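Local atomic coordinates of 39 kDa initiator binding protein (Trichomonas vaginalis, PDB entry 1PP7), a protein that binds the initiator (Inr) element of core promoters, such as that of the ferredoxin gene, and so probably helps to direct transcription initiation. Residues C[10-14]-C[50-55]; C[38-42]-C[56-60]; C[87-93]-C[105-110]. The contacts are given in a common frame with arbitrary orientation. Numbering follows the deposited sequence.

How the contacts relate
Following the chain from the N terminus, contact 1 (10-14 with 50-55) brings the end of the first helix against helix 49-55, closing a loop that is mostly helical. Contact 2 (38-42 with 56-60) starts within that loop, on helix 34-45, and ends just past it, on strand 57-59, so the two contacts cross; they touch where Glu52 packs on Leu57 and Ser58. Contact 3 (87-93 with 105-110) follows in series and closes the wing hairpin behind helix 80-89. Phe110 and Phe92 pack on the side chains of contact 2, whereas contact 1 lies on the opposite side of the chain's centre, its centre about 23 Å from that of contact 3.

Contact 1: C[10-14]-C[50-55]; sequences FTSRL and QLEEEI
Here the N-terminal helix of this initiator-binding domain, whose core is a winged helix, packs its last turn against helix 49-55. Helix 6-11 runs out into a type I turn from Thr11 to Leu14, closed by Leu14 N to Thr11 O at 3.0 Å; Phe10 O accepts from Arg13 N at 3.0 Å and, weakly, from Leu14 N at 3.2 Å. Segment 50-55 is helical, with Ile55 N to Leu51 O at 2.8 Å and Glu54 N to Gln50 O at 3.1 Å. Asn48 OD1 accepts from Leu51 N at the start of the segment, while at its end Asn71 ND2 makes weak hydrogen bonds to the carbonyls of Glu54 and Ile55. The nearest CA atoms are those of Phe10 and Leu51, 7.4 Å apart. Phe10, with chi1 m, offers one ring face to Ile55, whose CG1 makes a CH-pi contact 4.2 Å from the ring centroid; a flat ring suits this buried seam. Leu51 fills the middle, its CD1 lying 4.0 Å from Leu14 CB. Arg13 suits the boundary with solvent: its long aliphatic stem spans the gap, and its NE donates to Ser9 O, which also takes a bond from Ser12 OG. The guanidinium lays one face over Leu51 CD2, and a long salt bridge with weak hydrogen-bond geometry joins Arg13 NH2 to Glu54 OE1 at 3.3 Å.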
loop_
_atom_site.group_PDB
_atom_site.type_symbol
_atom_site.label_atom_id
_atom_site.label_comp_id
_atom_site.label_asym_id
_atom_site.label_seq_id
_atom_site.Cartn_x
_atom_site.Cartn_y
_atom_site.Cartn_z
ATOM N N PHE C 10 3.055 1.135 14.071
ATOM C CA PHE C 10 2.662 0.481 12.811
ATOM C C PHE C 10 3.616 -0.665 12.475
ATOM O O PHE C 10 3.215 -1.838 12.401
ATOM C CB PHE C 10 2.725 1.426 11.598
ATOM C CG PHE C 10 1.695 2.502 11.576
ATOM C CD1 PHE C 10 0.541 2.418 12.343
ATOM C CD2 PHE C 10 1.896 3.625 10.771
ATOM C CE1 PHE C 10 -0.408 3.450 12.316
ATOM C CE2 PHE C 10 0.957 4.660 10.733
ATOM C CZ PHE C 10 -0.196 4.572 11.508
ATOM N N THR C 11 4.881 -0.323 12.250
ATOM C CA THR C 11 5.829 -1.360 11.864
ATOM C C THR C 11 6.006 -2.369 12.983
ATOM O O THR C 11 6.066 -3.576 12.711
ATOM C CB THR C 11 7.219 -0.799 11.431
ATOM O OG1 THR C 11 8.132 -0.872 12.525
ATOM C CG2 THR C 11 7.096 0.639 10.954
ATOM N N SER C 12 6.054 -1.893 14.230
ATOM C CA SER C 12 6.204 -2.799 15.361
ATOM C C SER C 12 5.063 -3.821 15.406
ATOM O O SER C 12 5.200 -4.874 16.026
ATOM C CB SER C 12 6.216 -2.033 16.679
ATOM O OG SER C 12 4.880 -1.748 17.099
ATOM N N ARG C 13 3.942 -3.527 14.756
ATOM C CA ARG C 13 2.830 -4.451 14.783
ATOM C C ARG C 13 2.696 -5.331 13.568
ATOM O O ARG C 13 1.911 -6.270 13.537
ATOM C CB ARG C 13 1.543 -3.688 15.066
ATOM C CG ARG C 13 1.520 -3.288 16.530
ATOM C CD ARG C 13 0.160 -2.873 16.954
ATOM N NE ARG C 13 -0.187 -1.596 16.349
ATOM C CZ ARG C 13 -1.421 -1.257 15.990
ATOM N NH1 ARG C 13 -2.427 -2.118 16.182
ATOM N NH2 ARG C 13 -1.641 -0.067 15.425
ATOM N N LEU C 14 3.467 -5.054 12.545
ATOM C CA LEU C 14 3.358 -5.909 11.384
ATOM C C LEU C 14 4.576 -6.863 11.383
ATOM O O LEU C 14 5.628 -6.561 11.951
ATOM C CB LEU C 14 3.166 -5.038 10.108
ATOM C CG LEU C 14 4.213 -4.033 9.675
ATOM C CD1 LEU C 14 5.169 -4.838 8.879
ATOM C CD2 LEU C 14 3.689 -2.897 8.836
ATOM N N GLN C 50 -7.507 -4.669 12.802
ATOM C CA GLN C 50 -7.128 -3.581 13.698
ATOM C C GLN C 50 -6.086 -2.738 12.999
ATOM O O GLN C 50 -6.267 -1.550 12.819
ATOM C CB GLN C 50 -6.615 -4.153 15.052
ATOM C CG GLN C 50 -5.786 -3.196 15.950
ATOM C CD GLN C 50 -5.289 -3.853 17.285
ATOM O OE1 GLN C 50 -4.478 -4.815 17.274
ATOM N NE2 GLN C 50 -5.776 -3.329 18.431
ATOM N N LEU C 51 -5.007 -3.352 12.557
ATOM C CA LEU C 51 -3.971 -2.590 11.888
ATOM C C LEU C 51 -4.488 -1.966 10.582
ATOM O O LEU C 51 -4.155 -0.836 10.242
ATOM C CB LEU C 51 -2.784 -3.496 11.594
ATOM C CG LEU C 51 -1.451 -2.959 12.100
ATOM C CD1 LEU C 51 -0.342 -3.711 11.403
ATOM C CD2 LEU C 51 -1.342 -1.472 11.825
ATOM N N GLU C 52 -5.287 -2.721 9.844
ATOM C CA GLU C 52 -5.861 -2.257 8.594
ATOM C C GLU C 52 -6.620 -0.965 8.845
ATOM O O GLU C 52 -6.620 -0.114 7.975
ATOM C CB GLU C 52 -6.756 -3.358 8.049
ATOM C CG GLU C 52 -7.671 -3.022 6.922
ATOM C CD GLU C 52 -8.516 -4.259 6.486
ATOM O OE1 GLU C 52 -9.216 -4.911 7.339
ATOM O OE2 GLU C 52 -8.468 -4.576 5.268
ATOM N N GLU C 53 -7.236 -0.833 10.037
ATOM C CA GLU C 53 -7.991 0.376 10.497
ATOM C C GLU C 53 -6.989 1.535 10.675
ATOM O O GLU C 53 -7.049 2.563 9.995
ATOM C CB GLU C 53 -8.634 0.206 11.922
ATOM C CG GLU C 53 -10.011 -0.524 12.164
ATOM C CD GLU C 53 -10.349 -0.732 13.705
ATOM O OE1 GLU C 53 -11.449 -1.255 14.065
ATOM O OE2 GLU C 53 -9.504 -0.373 14.564
ATOM N N GLU C 54 -6.102 1.349 11.655
ATOM C CA GLU C 54 -5.092 2.332 12.005
ATOM C C GLU C 54 -4.343 2.844 10.751
ATOM O O GLU C 54 -4.206 4.056 10.564
ATOM C CB GLU C 54 -4.106 1.733 13.025
ATOM C CG GLU C 54 -4.764 0.939 14.167
ATOM C CD GLU C 54 -5.053 1.761 15.457
ATOM O OE1 GLU C 54 -4.100 2.023 16.248
ATOM O OE2 GLU C 54 -6.236 2.139 15.687
ATOM N N ILE C 55 -3.865 1.939 9.893
ATOM C CA ILE C 55 -3.155 2.393 8.711
ATOM C C ILE C 55 -4.118 2.931 7.638
ATOM O O ILE C 55 -4.006 4.082 7.175
ATOM C CB ILE C 55 -2.276 1.298 8.119
ATOM C CG1 ILE C 55 -1.293 0.808 9.172
ATOM C CG2 ILE C 55 -1.507 1.856 6.929
ATOM C CD1 ILE C 55 -0.381 -0.319 8.682
#

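Contact 2: C[38-42]-C[56-60]; sequences LHMLL and GLSWI. With ZN (zinc ion), chain I.
Within the winged-helix core, helix 34-45 lies across the edge strand 57-59. The short axes of 38-42 and 57-59 approach to 8.8 Å and cross at -79°, and the nearest CA atoms are those of Leu42 and Ser58, 6.0 Å apart. Gly56 leaves the preceding helix at phi 93°, psi 78°, where a beta carbon would be jammed against the carbonyl oxygen before it; the chain then extends through Leu57, Ser58 and Trp59. Leu57 (chi1 t, chi2 46°) points toward the helix and brings three leucines together: its CD2 lies 3.5 Å from Leu38 CD2 and 3.4 Å from Leu41 CD1, and its CG is 3.6 Å from Leu42 CD1. Branched, flexible leucines suit such a buried fit, and those of the helix all have chi1 between wells, from -124° to -136°. Leu42, with chi1 near -136°, sets its CG over the five-membered ring of Trp59, 4.0 Å from the centroid, as a CH-pi contact. Trp59 (chi1 m, chi2 105°) turns its indole back toward the helix, so that CZ2 reaches within 3.9 Å of His39 NE2. His39 (chi1 t, chi2 -92°) uses both ring nitrogens: ND1 binds zinc at 2.1 Å, the metal also holding a water at 2.3 Å, while NE2 is hydrogen-bonded to Thr111 O. Around this packing, strand 65-67 pairs with 57-59 and adds Phe65 and Met67, helix 69-76 supplies Val72 and Val75, and the ring of Phe110 meets His39 edge-to-face.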
loop_
_atom_site.group_PDB
_atom_site.type_symbol
_atom_site.label_atom_id
_atom_site.label_comp_id
_atom_site.label_asym_id
_atom_site.label_seq_id
_atom_site.Cartn_x
_atom_site.Cartn_y
_atom_site.Cartn_z
ATOM N N LEU C 38 2.814 -2.765 -2.343
ATOM C CA LEU C 38 1.461 -2.339 -1.996
ATOM C C LEU C 38 0.616 -3.573 -1.853
ATOM O O LEU C 38 -0.148 -3.692 -0.895
ATOM C CB LEU C 38 0.817 -1.473 -3.085
ATOM C CG LEU C 38 0.314 -0.092 -2.666
ATOM C CD1 LEU C 38 -0.632 0.473 -3.723
ATOM C CD2 LEU C 38 -0.327 -0.173 -1.273
ATOM N N HIS C 39 0.793 -4.502 -2.790
ATOM C CA HIS C 39 -0.006 -5.697 -2.819
ATOM C C HIS C 39 0.216 -6.584 -1.624
ATOM O O HIS C 39 -0.764 -7.099 -1.042
ATOM C CB HIS C 39 0.184 -6.473 -4.145
ATOM C CG HIS C 39 -0.995 -7.313 -4.518
ATOM N ND1 HIS C 39 -1.110 -8.644 -4.156
ATOM C CD2 HIS C 39 -2.179 -6.977 -5.095
ATOM C CE1 HIS C 39 -2.313 -9.091 -4.491
ATOM N NE2 HIS C 39 -2.984 -8.098 -5.061
ATOM N N MET C 40 1.468 -6.794 -1.231
ATOM C CA MET C 40 1.676 -7.639 -0.040
ATOM C C MET C 40 1.095 -6.955 1.181
ATOM O O MET C 40 0.675 -7.618 2.074
ATOM C CB MET C 40 3.141 -7.860 0.251
ATOM C CG MET C 40 3.825 -8.622 -0.819
ATOM S SD MET C 40 5.610 -8.770 -0.470
ATOM C CE MET C 40 6.421 -7.866 -1.905
ATOM N N LEU C 41 1.101 -5.626 1.203
ATOM C CA LEU C 41 0.634 -4.872 2.345
ATOM C C LEU C 41 -0.864 -5.050 2.482
ATOM O O LEU C 41 -1.366 -5.389 3.514
ATOM C CB LEU C 41 0.938 -3.390 2.148
ATOM C CG LEU C 41 1.615 -2.711 3.317
ATOM C CD1 LEU C 41 1.081 -1.304 3.509
ATOM C CD2 LEU C 41 1.366 -3.539 4.564
ATOM N N LEU C 42 -1.537 -4.819 1.370
ATOM C CA LEU C 42 -2.960 -4.932 1.189
ATOM C C LEU C 42 -3.380 -6.359 1.576
ATOM O O LEU C 42 -4.304 -6.570 2.392
ATOM C CB LEU C 42 -3.207 -4.663 -0.273
ATOM C CG LEU C 42 -4.307 -3.792 -0.845
ATOM C CD1 LEU C 42 -5.049 -2.992 0.173
ATOM C CD2 LEU C 42 -3.670 -2.953 -1.903
ATOM N N GLY C 56 -5.082 2.131 7.245
ATOM C CA GLY C 56 -5.998 2.654 6.259
ATOM C C GLY C 56 -5.468 2.256 4.895
ATOM O O GLY C 56 -4.843 3.055 4.195
ATOM N N LEU C 57 -5.714 0.990 4.564
ATOM C CA LEU C 57 -5.333 0.360 3.326
ATOM C C LEU C 57 -6.121 -0.939 3.282
ATOM O O LEU C 57 -5.739 -1.903 3.932
ATOM C CB LEU C 57 -3.834 0.069 3.307
ATOM C CG LEU C 57 -3.310 -0.423 1.973
ATOM C CD1 LEU C 57 -3.893 0.474 0.916
ATOM C CD2 LEU C 57 -1.769 -0.433 1.960
ATOM N N SER C 58 -7.231 -0.939 2.531
ATOM C CA SER C 58 -8.095 -2.119 2.385
ATOM C C SER C 58 -8.926 -2.206 1.094
ATOM O O SER C 58 -9.277 -1.205 0.479
ATOM C CB SER C 58 -9.033 -2.275 3.617
ATOM O OG SER C 58 -9.742 -1.102 3.913
ATOM N N TRP C 59 -9.214 -3.429 0.668
ATOM C CA TRP C 59 -10.028 -3.610 -0.534
ATOM C C TRP C 59 -11.489 -3.264 -0.236
ATOM O O TRP C 59 -12.037 -3.596 0.831
ATOM C CB TRP C 59 -9.990 -5.059 -1.013
ATOM C CG TRP C 59 -8.632 -5.534 -1.465
ATOM C CD1 TRP C 59 -7.787 -6.376 -0.781
ATOM C CD2 TRP C 59 -7.981 -5.236 -2.719
ATOM N NE1 TRP C 59 -6.667 -6.612 -1.537
ATOM C CE2 TRP C 59 -6.762 -5.928 -2.726
ATOM C CE3 TRP C 59 -8.321 -4.454 -3.831
ATOM C CZ2 TRP C 59 -5.881 -5.864 -3.783
ATOM C CZ3 TRP C 59 -7.452 -4.388 -4.887
ATOM C CH2 TRP C 59 -6.240 -5.087 -4.857
ATOM N N ILE C 60 -12.132 -2.600 -1.170
ATOM C CA ILE C 60 -13.549 -2.313 -0.986
ATOM C C ILE C 60 -14.304 -3.274 -1.974
ATOM O O ILE C 60 -15.500 -3.491 -1.870
ATOM C CB ILE C 60 -13.832 -0.791 -1.206
ATOM C CG1 ILE C 60 -13.494 -0.377 -2.628
ATOM C CG2 ILE C 60 -12.953 0.036 -0.234
ATOM C CD1 ILE C 60 -13.488 1.118 -2.789
HETATM ZN ZN ZN I . 0.328 -10.067 -3.784
HETATM O O HOH W 1 0.243 -10.900 -1.627
#

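Contact 3: C[87-93]-C[105-110]. With nucleotides of chain B.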
loop_
_atom_site.group_PDB
_atom_site.type_symbol
_atom_site.label_atom_id
_atom_site.label_comp_id
_atom_site.label_asym_id
_atom_site.label_seq_id
_atom_site.Cartn_x
_atom_site.Cartn_y
_atom_site.Cartn_z
ATOM N N LEU C 87 2.366 6.230 -7.444
ATOM C CA LEU C 87 1.013 5.864 -7.894
ATOM C C LEU C 87 0.836 6.357 -9.361
ATOM O O LEU C 87 0.400 5.586 -10.262
ATOM C CB LEU C 87 -0.072 6.468 -6.974
ATOM C CG LEU C 87 0.018 5.998 -5.508
ATOM C CD1 LEU C 87 -1.050 6.633 -4.758
ATOM C CD2 LEU C 87 -0.134 4.543 -5.368
ATOM N N ARG C 88 1.213 7.618 -9.574
ATOM C CA ARG C 88 1.190 8.262 -10.871
ATOM C C ARG C 88 1.972 7.457 -11.920
ATOM O O ARG C 88 1.386 6.989 -12.911
ATOM C CB ARG C 88 1.750 9.709 -10.749
ATOM C CG ARG C 88 2.511 10.307 -12.000
ATOM C CD ARG C 88 1.797 11.526 -12.549
ATOM N NE ARG C 88 0.470 11.600 -11.936
ATOM C CZ ARG C 88 -0.576 12.298 -12.400
ATOM N NH1 ARG C 88 -0.466 13.016 -13.533
ATOM N NH2 ARG C 88 -1.735 12.278 -11.712
ATOM N N ASP C 89 3.263 7.247 -11.689
ATOM C CA ASP C 89 4.107 6.548 -12.676
ATOM C C ASP C 89 3.854 5.082 -12.863
ATOM O O ASP C 89 4.234 4.522 -13.875
ATOM C CB ASP C 89 5.592 6.788 -12.382
ATOM C CG ASP C 89 5.925 8.303 -12.204
ATOM O OD1 ASP C 89 7.019 8.609 -11.626
ATOM O OD2 ASP C 89 5.106 9.182 -12.636
ATOM N N LEU C 90 3.199 4.439 -11.904
ATOM C CA LEU C 90 2.899 3.019 -12.064
ATOM C C LEU C 90 1.461 2.744 -12.533
ATOM O O LEU C 90 1.000 1.599 -12.542
ATOM C CB LEU C 90 3.270 2.243 -10.788
ATOM C CG LEU C 90 4.789 2.349 -10.497
ATOM C CD1 LEU C 90 5.193 1.580 -9.305
ATOM C CD2 LEU C 90 5.545 1.825 -11.697
ATOM N N ALA C 91 0.751 3.796 -12.930
ATOM C CA ALA C 91 -0.593 3.679 -13.500
ATOM C C ALA C 91 -1.715 3.229 -12.576
ATOM O O ALA C 91 -2.574 2.371 -12.952
ATOM C CB ALA C 91 -0.556 2.770 -14.816
ATOM N N PHE C 92 -1.681 3.770 -11.359
ATOM C CA PHE C 92 -2.760 3.532 -10.404
ATOM C C PHE C 92 -3.723 4.663 -10.779
ATOM O O PHE C 92 -3.331 5.750 -11.176
ATOM C CB PHE C 92 -2.281 3.617 -8.966
ATOM C CG PHE C 92 -1.634 2.354 -8.495
ATOM C CD1 PHE C 92 -2.359 1.416 -7.748
ATOM C CD2 PHE C 92 -0.313 2.044 -8.893
ATOM C CE1 PHE C 92 -1.789 0.191 -7.413
ATOM C CE2 PHE C 92 0.273 0.843 -8.572
ATOM C CZ PHE C 92 -0.454 -0.099 -7.828
ATOM N N GLU C 93 -4.993 4.361 -10.765
ATOM C CA GLU C 93 -5.933 5.354 -11.152
ATOM C C GLU C 93 -6.821 5.703 -9.975
ATOM O O GLU C 93 -7.488 4.841 -9.387
ATOM C CB GLU C 93 -6.706 4.818 -12.341
ATOM C CG GLU C 93 -8.058 5.477 -12.597
ATOM C CD GLU C 93 -8.748 4.816 -13.808
ATOM O OE1 GLU C 93 -8.431 3.625 -14.079
ATOM O OE2 GLU C 93 -9.583 5.465 -14.472
ATOM N N TRP C 105 -8.792 3.738 -5.037
ATOM C CA TRP C 105 -8.016 3.356 -6.215
ATOM C C TRP C 105 -8.295 2.059 -6.920
ATOM O O TRP C 105 -8.872 1.167 -6.346
ATOM C CB TRP C 105 -6.524 3.271 -5.857
ATOM C CG TRP C 105 -6.000 4.485 -5.244
ATOM C CD1 TRP C 105 -6.242 4.920 -3.983
ATOM C CD2 TRP C 105 -5.206 5.494 -5.876
ATOM N NE1 TRP C 105 -5.674 6.121 -3.789
ATOM C CE2 TRP C 105 -5.020 6.511 -4.930
ATOM C CE3 TRP C 105 -4.640 5.631 -7.139
ATOM C CZ2 TRP C 105 -4.280 7.676 -5.204
ATOM C CZ3 TRP C 105 -3.915 6.778 -7.423
ATOM C CH2 TRP C 105 -3.744 7.790 -6.454
ATOM N N LYS C 106 -7.768 1.961 -8.155
ATOM C CA LYS C 106 -7.827 0.770 -8.998
ATOM C C LYS C 106 -6.655 0.838 -9.982
ATOM O O LYS C 106 -6.082 1.891 -10.210
ATOM C CB LYS C 106 -9.164 0.644 -9.743
ATOM C CG LYS C 106 -9.143 0.954 -11.243
ATOM C CD LYS C 106 -10.363 1.752 -11.642
ATOM C CE LYS C 106 -10.844 1.472 -13.087
ATOM N NZ LYS C 106 -9.924 1.868 -14.172
ATOM N N ARG C 107 -6.281 -0.290 -10.569
ATOM C CA ARG C 107 -5.145 -0.328 -11.495
ATOM C C ARG C 107 -5.380 -1.615 -12.233
ATOM O O ARG C 107 -5.688 -2.629 -11.609
ATOM C CB ARG C 107 -3.827 -0.382 -10.719
ATOM C CG ARG C 107 -2.596 -0.467 -11.629
ATOM C CD ARG C 107 -1.368 -1.008 -10.917
ATOM N NE ARG C 107 -0.129 -0.797 -11.662
ATOM C CZ ARG C 107 0.840 -1.719 -11.810
ATOM N NH1 ARG C 107 0.735 -2.945 -11.285
ATOM N NH2 ARG C 107 1.942 -1.398 -12.452
ATOM N N SER C 108 -5.249 -1.619 -13.548
ATOM C CA SER C 108 -5.568 -2.845 -14.268
ATOM C C SER C 108 -4.701 -4.066 -13.850
ATOM O O SER C 108 -3.486 -3.985 -13.749
ATOM C CB SER C 108 -5.537 -2.570 -15.791
ATOM O OG SER C 108 -4.195 -2.497 -16.247
ATOM N N GLY C 109 -5.358 -5.188 -13.574
ATOM C CA GLY C 109 -4.657 -6.386 -13.167
ATOM C C GLY C 109 -4.179 -6.355 -11.714
ATOM O O GLY C 109 -3.363 -7.196 -11.285
ATOM N N PHE C 110 -4.677 -5.384 -10.955
ATOM C CA PHE C 110 -4.302 -5.255 -9.571
ATOM C C PHE C 110 -5.596 -5.542 -8.755
ATOM O O PHE C 110 -6.499 -4.698 -8.613
ATOM C CB PHE C 110 -3.715 -3.848 -9.361
ATOM C CG PHE C 110 -3.145 -3.627 -7.993
ATOM C CD1 PHE C 110 -3.970 -3.222 -6.927
ATOM C CD2 PHE C 110 -1.797 -3.891 -7.736
ATOM C CE1 PHE C 110 -3.455 -3.096 -5.636
ATOM C CE2 PHE C 110 -1.276 -3.765 -6.426
ATOM C CZ PHE C 110 -2.110 -3.370 -5.386
ATOM P P DG B 4 -1.278 13.414 -8.596
ATOM O OP1 DG B 4 -2.338 12.675 -9.358
ATOM O OP2 DG B 4 -0.238 12.674 -7.855
ATOM O "O5'" DG B 4 -0.560 14.394 -9.615
ATOM C "C5'" DG B 4 -1.304 15.468 -10.179
ATOM C "C4'" DG B 4 -0.372 16.491 -10.779
ATOM O "O4'" DG B 4 0.247 17.278 -9.728
ATOM C "C3'" DG B 4 0.771 15.877 -11.578
ATOM O "O3'" DG B 4 0.966 16.687 -12.740
ATOM C "C2'" DG B 4 1.932 15.907 -10.584
ATOM C "C1'" DG B 4 1.648 17.179 -9.790
ATOM N N9 DG B 4 2.174 17.277 -8.428
ATOM C C8 DG B 4 2.006 16.402 -7.357
ATOM N N7 DG B 4 2.617 16.797 -6.257
ATOM C C5 DG B 4 3.219 18.000 -6.624
ATOM C C6 DG B 4 4.027 18.900 -5.867
ATOM O O6 DG B 4 4.351 18.823 -4.682
ATOM N N1 DG B 4 4.458 19.987 -6.646
ATOM C C2 DG B 4 4.136 20.183 -7.986
ATOM N N2 DG B 4 4.633 21.282 -8.592
ATOM N N3 DG B 4 3.376 19.353 -8.688
ATOM C C4 DG B 4 2.958 18.300 -7.962
#
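Phe92 is the apolar centre of this contact, where helix 80-89 of the winged helix passes into the strand that begins the wing hairpin. Its ring edge meets the face of Phe110 in a T-shaped pair, centroids 5.1 Å apart and planes at 72°, and one of its own faces is covered by Arg107 CD, 3.5 Å from the ring centroid. Phe92 CB packs on Trp105 CE3 at 3.6 Å, and the broad indole also carries Leu87 over a face, with CD1 3.7 Å from the centroid of the six-membered ring. Phe65 meets both Trp105 and Phe110, extending the aromatic cluster into the sheet.

The helix ends in a Schellman motif with Ala91 at positive phi as C-prime: Phe92 N bonds to Leu87 O and Ala91 N to Arg88 O. The carbonyl of Leu90 at this helix end is taken up by Arg107, whose NE and NH2 reach Leu90 O at 2.8 and 3.1 Å; NH2 also bonds to Asp118 O. Glu93 and Lys106 then form an antiparallel hydrogen-bonded pair, with Glu93 N to Lys106 O at 2.8 Å and Lys106 N to Glu93 O at 3.1 Å. On the solvent side the opposite charges join in a very short salt bridge, Glu93 OE1 to Lys106 NZ at 2.3 Å. Outermost, the exposed Arg88 serves DNA binding: its NH2 donates to the backbone phosphate of DG4 of chain B, a very short 2.5 Å from OP1.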